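Side-chain contacts in ectonucleoside triphosphate diphosphohydrolase 4 (Homo sapiens, PDB 6WG5), which belongs to the GDA1/CD39 nucleoside phosphatase family, whose fold is related to that of actin: residues G49-G52 against S53-F56; L151-I154 against P155-D159; S241-S244 against S245-E249; D400-A403 against A404-T407. All coordinates share one frame; numbering follows the deposited sequence. Where two conformers were deposited one is given.

Contact 1 (G49-G52 against S53-F56); sequences GSSG and SRVF
The guanidinium of Arg54 turns back along its own chain and lies against the backbone of Gly49 and Gly52. One of its faces is laid over the Gly52 carbonyl, with Gly52 O at 3.6 Å from Arg54 NH2 and above the middle of the plane. Arg54 NH1 approaches the Gly49 CA at 3.7 Å. A bend at chi2 (89°) folds the arginine chain over so that its end reaches the turn, and a salt bridge from NH1 to Asp47, on the preceding strand, holds that end. Ser53 completes the buried part: its hydroxyl is taken by Tyr105. Within the turn, Gly49 N makes a weak bond of 2.8 Å to Gly52 O.

The solvent side is looser. Ser51 OG sits at the guanidinium edge, 3.1 Å from Arg54 NH2, but the angle is poor for a direct hydrogen bond. Water 1 joins them instead: it accepts from Arg54 NH2 at 2.6 Å and is hydrogen-bonded to Ser51 OG at 2.6 Å. A glycine- and serine-rich turn between the antiparallel strands 40-48 and 53-61 is consistent with the first conserved motif of the GDA1/CD39 family, placed like the first glycine-rich loop of the actin fold.

Contact 2 (L151-I154 against P155-D159); sequences LTDI and PVHFD
Asp153 and His157 meet across one turn near the C-terminal end of helix 140-157. With CG anti to the backbone N (chi1 -165°), the carboxylate of Asp153 swings along the helix, and its OD2 arrives at the edge of the imidazole, close to the ring plane. His157 ND1 donates to Asp153 OD2 over 3.0 Å, but the N-H is bent at 129° and the bond is weak; carboxylate and ring planes are turned 39° apart. At the next residue, Ile154 O faces the N-H groups that close the helix, those of His157 and of Phe158 just after it: Phe158 N donates to Ile154 O at 2.9 Å, nearly head-on to the carbonyl, while His157 N makes a weaker bond of 2.8 Å. The Ile154 side chain adds an apolar touch, its CG2 branch lying 3.9 Å from Phe158 CD2.

What sets these groups in place is first the backbone. Pro155 has no N-H to give to the turn before, the helix is kinked there, and Val156 N makes only a weak bond of 3.4 Å to Asp153 O. Farther out, Leu110 of helix 107-116 packs on both Ile154 and Phe158, with Phe162 beside Ile154, and Asp159 forms a salt bridge to Arg119 after the chain has left the helix.

On this surface, the neighbouring carboxylate would be expected to favour a protonated imidazole, although a bond so bent implies a modest hold on the ring.

Contact 3 (S241-S244 against S245-E249); sequences SFAS and SQQEE
Glu248 lays its aliphatic stem across the Phe242 ring at roughly a right angle. Its CG stands over one face, displaced toward the rim, in a CH-pi contact 3.9 Å from the ring centroid. Gln247 approaches the same ring differently: its OE1 comes in at the edge, near the ring plane and 3.9 Å from Phe242 CD1, with amide and ring planes 73° apart. Face and edge of one aromatic are thus met by two consecutive helical residues.

The glutamine oxygen is aimed at the backbone just after Phe242. Ala243 N donates to Gln247 OE1 over 2.9 Å in a fairly straight bond (161°), although the donor is tilted 34° out of the carbonyl plane. The reach comes from a side chain that leaves CB directed away from its own N and stays extended, so the amide runs back past the start of the helix.

This is the N-terminal end of helix 245-254, with Ser244 at the N-cap position. In the conformer modelled here, the serine hydroxyl makes no capping bond; the side chain of Gln247 instead ties down the N-H of the residue before it. Ser244 O accepts from Glu248 N at 3.0 Å, an ordinary helical bond. Gln247, which is buried and also touches Gln363 and Tyr370 of a loop, contrasts with Glu248, whose carboxylate has a long, weak ion pair with Lys252.

Contact 4 (D400-A403 against A404-T407); sequences DYNA and AKFT
Asn402 reaches Lys405 because its first torsion (chi1 179°) turns CG to the far side of CB from its own N, which swings the amide forward over the first turn of the helix. There OD1 accepts from Lys405 N at 2.9 Å in a nearly straight bond (169°), with the donor in the carbonyl plane: Asn402 is the N-cap. Water 2 adds to the cap, giving a weak bond to Asn402 OD1 and accepting from Ala404 N at 2.6 Å. The Lys405 methylenes pass obliquely over the Asn402 amide, with Lys405 CG 3.3 Å from Asn402 OD1, before the amine leads away.

Tyr401 and Phe406 have the same first torsion, and their rings meet at an angle, planes 50° apart and centroids separated by 5.7 Å, with Tyr401 CE1 resting on Phe406 CB at 3.9 Å. The helix is begun by Phe406 N to Asn402 O, 2.9 Å, and by Thr407 N to Ala403 O, 2.8 Å.

The start of helix 403-414 is thereby set against helix 436-456, where Tyr401 packs on Met449 and Phe450, hydrogen-bonds through its hydroxyl to His454, and Phe406 touches Ser446; Tyr401 also pairs by its backbone with Leu466 of strand 466-468.

How the contacts relate
From the N terminus, the chain first meets contact 1, the turn joining strands 40-48 and 53-61 of one mixed sheet. Contact 2 follows at the end of helix 140-157, on the same side of the chain's centre; the two centres are about 20 Å apart. Contact 3 then opens helix 245-254 after the loop that follows strand 229-235, and contact 4 opens helix 403-414 beside strand 466-468; both strands belong to the second mixed sheet. Each contact is closed before the next begins, so none nests in or crosses another, and none touches another. Contacts 3 and 4 lie on the opposite side of the centre from contact 1.

Contact 1 (G49-G52 against S53-F56)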
loop_
_atom_site.group_PDB
_atom_site.type_symbol
_atom_site.label_atom_id
_atom_site.label_comp_id
_atom_site.label_asym_id
_atom_site.label_seq_id
_atom_site.Cartn_x
_atom_site.Cartn_y
_atom_site.Cartn_z
ATOM N N GLY A 49 8.664 -11.078 -1.602
ATOM C CA GLY A 49 7.978 -10.932 -0.337
ATOM C C GLY A 49 8.298 -12.059 0.629
ATOM O O GLY A 49 9.119 -12.937 0.366
ATOM N N SER A 50 7.623 -12.020 1.779
ATOM C CA SER A 50 7.833 -13.045 2.796
ATOM C C SER A 50 7.223 -14.374 2.367
ATOM O O SER A 50 7.886 -15.416 2.412
ATOM C CB SER A 50 7.238 -12.591 4.131
ATOM O OG SER A 50 7.840 -11.390 4.579
ATOM N N SER A 51 5.958 -14.356 1.945
ATOM C CA SER A 51 5.258 -15.584 1.592
ATOM C C SER A 51 5.693 -16.154 0.248
ATOM O O SER A 51 5.427 -17.328 -0.022
ATOM C CB SER A 51 3.748 -15.338 1.576
ATOM O OG SER A 51 3.419 -14.238 0.744
ATOM N N GLY A 52 6.346 -15.362 -0.595
ATOM C CA GLY A 52 6.756 -15.846 -1.896
ATOM C C GLY A 52 7.360 -14.728 -2.723
ATOM O O GLY A 52 7.703 -13.662 -2.206
ATOM N N SER A 53 7.479 -14.997 -4.022
ATOM C CA SER A 53 8.062 -14.049 -4.959
ATOM C C SER A 53 7.227 -14.009 -6.228
ATOM O O SER A 53 6.698 -15.035 -6.666
ATOM C CB SER A 53 9.514 -14.417 -5.298
ATOM O OG SER A 53 10.339 -14.350 -4.146
ATOM N N ARG A 54 7.116 -12.817 -6.815
ATOM C CA ARG A 54 6.360 -12.610 -8.040
ATOM C C ARG A 54 7.189 -11.775 -9.003
ATOM O O ARG A 54 7.987 -10.929 -8.589
ATOM C CB ARG A 54 5.016 -11.909 -7.770
ATOM C CG ARG A 54 4.297 -12.401 -6.522
ATOM C CD ARG A 54 4.708 -11.613 -5.287
ATOM N NE ARG A 54 4.397 -12.326 -4.050
ATOM C CZ ARG A 54 4.580 -11.829 -2.831
ATOM N NH1 ARG A 54 5.070 -10.606 -2.672
ATOM N NH2 ARG A 54 4.270 -12.555 -1.765
ATOM N N VAL A 55 6.994 -12.019 -10.296
ATOM C CA VAL A 55 7.697 -11.304 -11.353
ATOM C C VAL A 55 6.668 -10.641 -12.255
ATOM O O VAL A 55 5.632 -11.234 -12.572
ATOM C CB VAL A 55 8.617 -12.241 -12.164
ATOM C CG1 VAL A 55 7.833 -13.428 -12.706
ATOM C CG2 VAL A 55 9.303 -11.482 -13.296
ATOM N N PHE A 56 6.956 -9.405 -12.662
ATOM C CA PHE A 56 6.095 -8.646 -13.558
ATOM C C PHE A 56 6.926 -8.154 -14.731
ATOM O O PHE A 56 8.018 -7.614 -14.535
ATOM C CB PHE A 56 5.453 -7.447 -12.846
ATOM C CG PHE A 56 4.677 -7.811 -11.612
ATOM C CD1 PHE A 56 3.298 -7.917 -11.652
ATOM C CD2 PHE A 56 5.327 -8.033 -10.410
ATOM C CE1 PHE A 56 2.583 -8.246 -10.517
ATOM C CE2 PHE A 56 4.616 -8.363 -9.273
ATOM C CZ PHE A 56 3.243 -8.469 -9.327
HETATM O O HOH W 1 4.542 -11.898 0.706
#

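Contact 2 (L151-I154 against P155-D159)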
loop_
_atom_site.group_PDB
_atom_site.type_symbol
_atom_site.label_atom_id
_atom_site.label_comp_id
_atom_site.label_asym_id
_atom_site.label_seq_id
_atom_site.Cartn_x
_atom_site.Cartn_y
_atom_site.Cartn_z
ATOM N N LEU A 151 23.689 -11.512 -7.843
ATOM C CA LEU A 151 24.469 -10.622 -8.695
ATOM C C LEU A 151 25.541 -11.380 -9.469
ATOM O O LEU A 151 25.768 -11.104 -10.652
ATOM C CB LEU A 151 25.099 -9.516 -7.847
ATOM C CG LEU A 151 24.129 -8.465 -7.306
ATOM C CD1 LEU A 151 24.795 -7.620 -6.232
ATOM C CD2 LEU A 151 23.615 -7.582 -8.433
ATOM N N THR A 152 26.214 -12.334 -8.823
ATOM C CA THR A 152 27.290 -13.057 -9.493
ATOM C C THR A 152 26.766 -14.139 -10.430
ATOM O O THR A 152 27.445 -14.488 -11.403
ATOM C CB THR A 152 28.233 -13.691 -8.465
ATOM O OG1 THR A 152 27.522 -14.666 -7.690
ATOM C CG2 THR A 152 28.820 -12.633 -7.539
ATOM N N ASP A 153 25.574 -14.670 -10.166
ATOM C CA ASP A 153 25.062 -15.833 -10.882
ATOM C C ASP A 153 24.167 -15.475 -12.061
ATOM O O ASP A 153 24.281 -16.091 -13.124
ATOM C CB ASP A 153 24.287 -16.736 -9.916
ATOM C CG ASP A 153 24.043 -18.124 -10.479
ATOM O OD1 ASP A 153 24.335 -19.113 -9.771
ATOM O OD2 ASP A 153 23.560 -18.230 -11.626
ATOM N N ILE A 154 23.277 -14.495 -11.900
ATOM C CA ILE A 154 22.314 -14.186 -12.958
ATOM C C ILE A 154 23.001 -13.728 -14.239
ATOM O O ILE A 154 22.654 -14.240 -15.316
ATOM C CB ILE A 154 21.283 -13.164 -12.446
ATOM C CG1 ILE A 154 20.363 -13.825 -11.416
ATOM C CG2 ILE A 154 20.465 -12.578 -13.600
ATOM C CD1 ILE A 154 19.499 -12.848 -10.650
ATOM N N PRO A 155 23.946 -12.783 -14.212
ATOM C CA PRO A 155 24.508 -12.274 -15.476
ATOM C C PRO A 155 25.016 -13.356 -16.413
ATOM O O PRO A 155 24.985 -13.168 -17.636
ATOM C CB PRO A 155 25.646 -11.360 -15.003
ATOM C CG PRO A 155 25.236 -10.922 -13.642
ATOM C CD PRO A 155 24.510 -12.092 -13.040
ATOM N N VAL A 156 25.483 -14.486 -15.880
ATOM C CA VAL A 156 25.995 -15.552 -16.734
ATOM C C VAL A 156 24.851 -16.263 -17.447
ATOM O O VAL A 156 24.972 -16.643 -18.618
ATOM C CB VAL A 156 26.842 -16.535 -15.905
ATOM C CG1 VAL A 156 27.321 -17.699 -16.769
ATOM C CG2 VAL A 156 28.025 -15.814 -15.275
ATOM N N HIS A 157 23.725 -16.452 -16.759
ATOM C CA HIS A 157 22.625 -17.242 -17.294
ATOM C C HIS A 157 21.597 -16.417 -18.057
ATOM O O HIS A 157 20.805 -16.993 -18.812
ATOM C CB HIS A 157 21.923 -17.994 -16.159
ATOM C CG HIS A 157 22.692 -19.176 -15.655
ATOM N ND1 HIS A 157 22.875 -19.429 -14.313
ATOM C CD2 HIS A 157 23.321 -20.175 -16.315
ATOM C CE1 HIS A 157 23.587 -20.532 -14.168
ATOM N NE2 HIS A 157 23.870 -21.006 -15.368
ATOM N N PHE A 158 21.586 -15.097 -17.886
ATOM C CA PHE A 158 20.627 -14.239 -18.569
ATOM C C PHE A 158 21.334 -12.988 -19.068
ATOM O O PHE A 158 22.348 -12.565 -18.507
ATOM C CB PHE A 158 19.460 -13.856 -17.648
ATOM C CG PHE A 158 18.752 -15.038 -17.046
ATOM C CD1 PHE A 158 17.748 -15.691 -17.742
ATOM C CD2 PHE A 158 19.090 -15.494 -15.782
ATOM C CE1 PHE A 158 17.096 -16.779 -17.189
ATOM C CE2 PHE A 158 18.440 -16.580 -15.225
ATOM C CZ PHE A 158 17.443 -17.223 -15.929
ATOM N N ASP A 159 20.784 -12.399 -20.130
ATOM C CA ASP A 159 21.377 -11.235 -20.778
ATOM C C ASP A 159 20.749 -9.921 -20.330
ATOM O O ASP A 159 21.046 -8.875 -20.917
ATOM C CB ASP A 159 21.266 -11.370 -22.299
ATOM C CG ASP A 159 22.139 -12.480 -22.855
ATOM O OD1 ASP A 159 23.209 -12.752 -22.267
ATOM O OD2 ASP A 159 21.756 -13.078 -23.883
#

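Contact 3 (S241-S244 against S245-E249)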
loop_
_atom_site.group_PDB
_atom_site.type_symbol
_atom_site.label_atom_id
_atom_site.label_comp_id
_atom_site.label_asym_id
_atom_site.label_seq_id
_atom_site.Cartn_x
_atom_site.Cartn_y
_atom_site.Cartn_z
ATOM N N SER A 241 6.276 23.819 8.260
ATOM C CA SER A 241 6.974 24.533 9.323
ATOM C C SER A 241 7.008 23.629 10.549
ATOM O O SER A 241 5.969 23.373 11.167
ATOM C CB SER A 241 6.288 25.863 9.629
ATOM O OG SER A 241 4.907 25.678 9.889
ATOM N N PHE A 242 8.197 23.146 10.894
ATOM C CA PHE A 242 8.348 22.227 12.010
ATOM C C PHE A 242 8.466 22.988 13.325
ATOM O O PHE A 242 9.028 24.086 13.388
ATOM C CB PHE A 242 9.576 21.339 11.813
ATOM C CG PHE A 242 9.539 20.533 10.547
ATOM C CD1 PHE A 242 8.883 19.314 10.505
ATOM C CD2 PHE A 242 10.159 20.995 9.399
ATOM C CE1 PHE A 242 8.846 18.571 9.341
ATOM C CE2 PHE A 242 10.124 20.256 8.232
ATOM C CZ PHE A 242 9.468 19.043 8.203
ATOM N N ALA A 243 7.929 22.384 14.387
ATOM C CA ALA A 243 7.941 23.018 15.700
ATOM C C ALA A 243 9.287 22.875 16.396
ATOM O O ALA A 243 9.681 23.762 17.162
ATOM C CB ALA A 243 6.841 22.421 16.579
ATOM N N SER A 244 10.004 21.781 16.143
ATOM C CA SER A 244 11.274 21.516 16.800
ATOM C C SER A 244 12.248 20.921 15.795
ATOM O O SER A 244 11.859 20.173 14.895
ATOM C CB SER A 244 11.102 20.554 17.983
ATOM O OG SER A 244 10.004 20.930 18.796
ATOM N N SER A 245 13.528 21.265 15.958
ATOM C CA SER A 245 14.556 20.635 15.139
ATOM C C SER A 245 14.523 19.124 15.309
ATOM O O SER A 245 14.784 18.384 14.354
ATOM C CB SER A 245 15.936 21.183 15.502
ATOM O OG SER A 245 16.037 22.560 15.189
ATOM N N GLN A 246 14.194 18.651 16.514
ATOM C CA GLN A 246 14.019 17.219 16.733
ATOM C C GLN A 246 12.837 16.685 15.935
ATOM O O GLN A 246 12.924 15.615 15.323
ATOM C CB GLN A 246 13.828 16.939 18.224
ATOM C CG GLN A 246 13.451 15.500 18.550
ATOM C CD GLN A 246 13.224 15.280 20.032
ATOM O OE1 GLN A 246 13.793 15.980 20.870
ATOM N NE2 GLN A 246 12.379 14.309 20.362
ATOM N N GLN A 247 11.716 17.412 15.940
ATOM C CA GLN A 247 10.566 16.994 15.146
ATOM C C GLN A 247 10.953 16.823 13.683
ATOM O O GLN A 247 10.502 15.883 13.019
ATOM C CB GLN A 247 9.433 18.013 15.280
ATOM C CG GLN A 247 8.074 17.479 14.854
ATOM C CD GLN A 247 7.041 18.574 14.680
ATOM O OE1 GLN A 247 7.314 19.613 14.082
ATOM N NE2 GLN A 247 5.843 18.345 15.207
ATOM N N GLU A 248 11.795 17.722 13.168
ATOM C CA GLU A 248 12.270 17.592 11.796
ATOM C C GLU A 248 13.103 16.330 11.612
ATOM O O GLU A 248 13.067 15.715 10.541
ATOM C CB GLU A 248 13.083 18.826 11.404
ATOM C CG GLU A 248 13.316 18.960 9.909
ATOM C CD GLU A 248 14.269 20.091 9.566
ATOM O OE1 GLU A 248 15.164 20.386 10.385
ATOM O OE2 GLU A 248 14.117 20.688 8.479
ATOM N N GLU A 249 13.861 15.927 12.636
ATOM C CA GLU A 249 14.624 14.687 12.541
ATOM C C GLU A 249 13.698 13.496 12.335
ATOM O O GLU A 249 13.993 12.600 11.535
ATOM C CB GLU A 249 15.479 14.491 13.794
ATOM C CG GLU A 249 16.477 15.612 14.053
ATOM C CD GLU A 249 17.425 15.834 12.891
ATOM O OE1 GLU A 249 17.756 14.852 12.191
ATOM O OE2 GLU A 249 17.837 16.993 12.672
#

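Contact 4 (D400-A403 against A404-T407)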
loop_
_atom_site.group_PDB
_atom_site.type_symbol
_atom_site.label_atom_id
_atom_site.label_comp_id
_atom_site.label_asym_id
_atom_site.label_seq_id
_atom_site.Cartn_x
_atom_site.Cartn_y
_atom_site.Cartn_z
ATOM N N ASP A 400 -17.328 5.307 -2.254
ATOM C CA ASP A 400 -17.288 6.608 -1.602
ATOM C C ASP A 400 -17.748 6.486 -0.155
ATOM O O ASP A 400 -18.863 6.032 0.121
ATOM C CB ASP A 400 -18.159 7.608 -2.361
ATOM C CG ASP A 400 -17.601 7.943 -3.732
ATOM O OD1 ASP A 400 -16.423 7.617 -3.996
ATOM O OD2 ASP A 400 -18.339 8.543 -4.545
ATOM N N TYR A 401 -16.880 6.894 0.763
ATOM C CA TYR A 401 -17.151 6.781 2.187
ATOM C C TYR A 401 -18.028 7.930 2.664
ATOM O O TYR A 401 -17.869 9.074 2.234
ATOM C CB TYR A 401 -15.833 6.769 2.961
ATOM C CG TYR A 401 -15.981 6.825 4.462
ATOM C CD1 TYR A 401 -16.271 5.681 5.191
ATOM C CD2 TYR A 401 -15.813 8.017 5.152
ATOM C CE1 TYR A 401 -16.399 5.722 6.561
ATOM C CE2 TYR A 401 -15.939 8.069 6.527
ATOM C CZ TYR A 401 -16.232 6.918 7.225
ATOM O OH TYR A 401 -16.356 6.956 8.592
ATOM N N ASN A 402 -18.965 7.612 3.557
ATOM C CA ASN A 402 -19.816 8.612 4.198
ATOM C C ASN A 402 -19.993 8.197 5.651
ATOM O O ASN A 402 -20.604 7.161 5.932
ATOM C CB ASN A 402 -21.165 8.731 3.492
ATOM C CG ASN A 402 -22.081 9.738 4.158
ATOM O OD1 ASN A 402 -22.745 9.429 5.146
ATOM N ND2 ASN A 402 -22.121 10.951 3.620
ATOM N N ALA A 403 -19.461 9.003 6.571
ATOM C CA ALA A 403 -19.442 8.619 7.980
ATOM C C ALA A 403 -20.845 8.315 8.493
ATOM O O ALA A 403 -21.077 7.273 9.116
ATOM C CB ALA A 403 -18.793 9.724 8.813
ATOM N N ALA A 404 -21.796 9.215 8.239
ATOM C CA ALA A 404 -23.151 9.021 8.748
ATOM C C ALA A 404 -23.730 7.696 8.273
ATOM O O ALA A 404 -24.250 6.909 9.074
ATOM C CB ALA A 404 -24.047 10.184 8.318
ATOM N N LYS A 405 -23.652 7.430 6.968
ATOM C CA LYS A 405 -24.198 6.187 6.434
ATOM C C LYS A 405 -23.447 4.974 6.961
ATOM O O LYS A 405 -24.046 3.909 7.150
ATOM C CB LYS A 405 -24.150 6.203 4.908
ATOM C CG LYS A 405 -25.050 7.240 4.262
ATOM C CD LYS A 405 -24.831 7.277 2.762
ATOM C CE LYS A 405 -25.801 8.215 2.072
ATOM N NZ LYS A 405 -25.599 8.202 0.598
ATOM N N PHE A 406 -22.143 5.112 7.200
ATOM C CA PHE A 406 -21.351 3.982 7.670
ATOM C C PHE A 406 -21.650 3.670 9.130
ATOM O O PHE A 406 -21.909 2.514 9.488
ATOM C CB PHE A 406 -19.864 4.274 7.471
ATOM C CG PHE A 406 -18.959 3.292 8.155
ATOM C CD1 PHE A 406 -18.685 2.064 7.579
ATOM C CD2 PHE A 406 -18.382 3.599 9.375
ATOM C CE1 PHE A 406 -17.855 1.161 8.207
ATOM C CE2 PHE A 406 -17.550 2.697 10.008
ATOM C CZ PHE A 406 -17.286 1.477 9.423
ATOM N N THR A 407 -21.620 4.689 9.994
ATOM C CA THR A 407 -21.852 4.456 11.416
ATOM C C THR A 407 -23.232 3.862 11.658
ATOM O O THR A 407 -23.396 2.989 12.517
ATOM C CB THR A 407 -21.690 5.757 12.204
ATOM O OG1 THR A 407 -22.520 6.776 11.632
ATOM C CG2 THR A 407 -20.238 6.211 12.195
HETATM O O HOH W 2 -21.455 11.424 6.857
#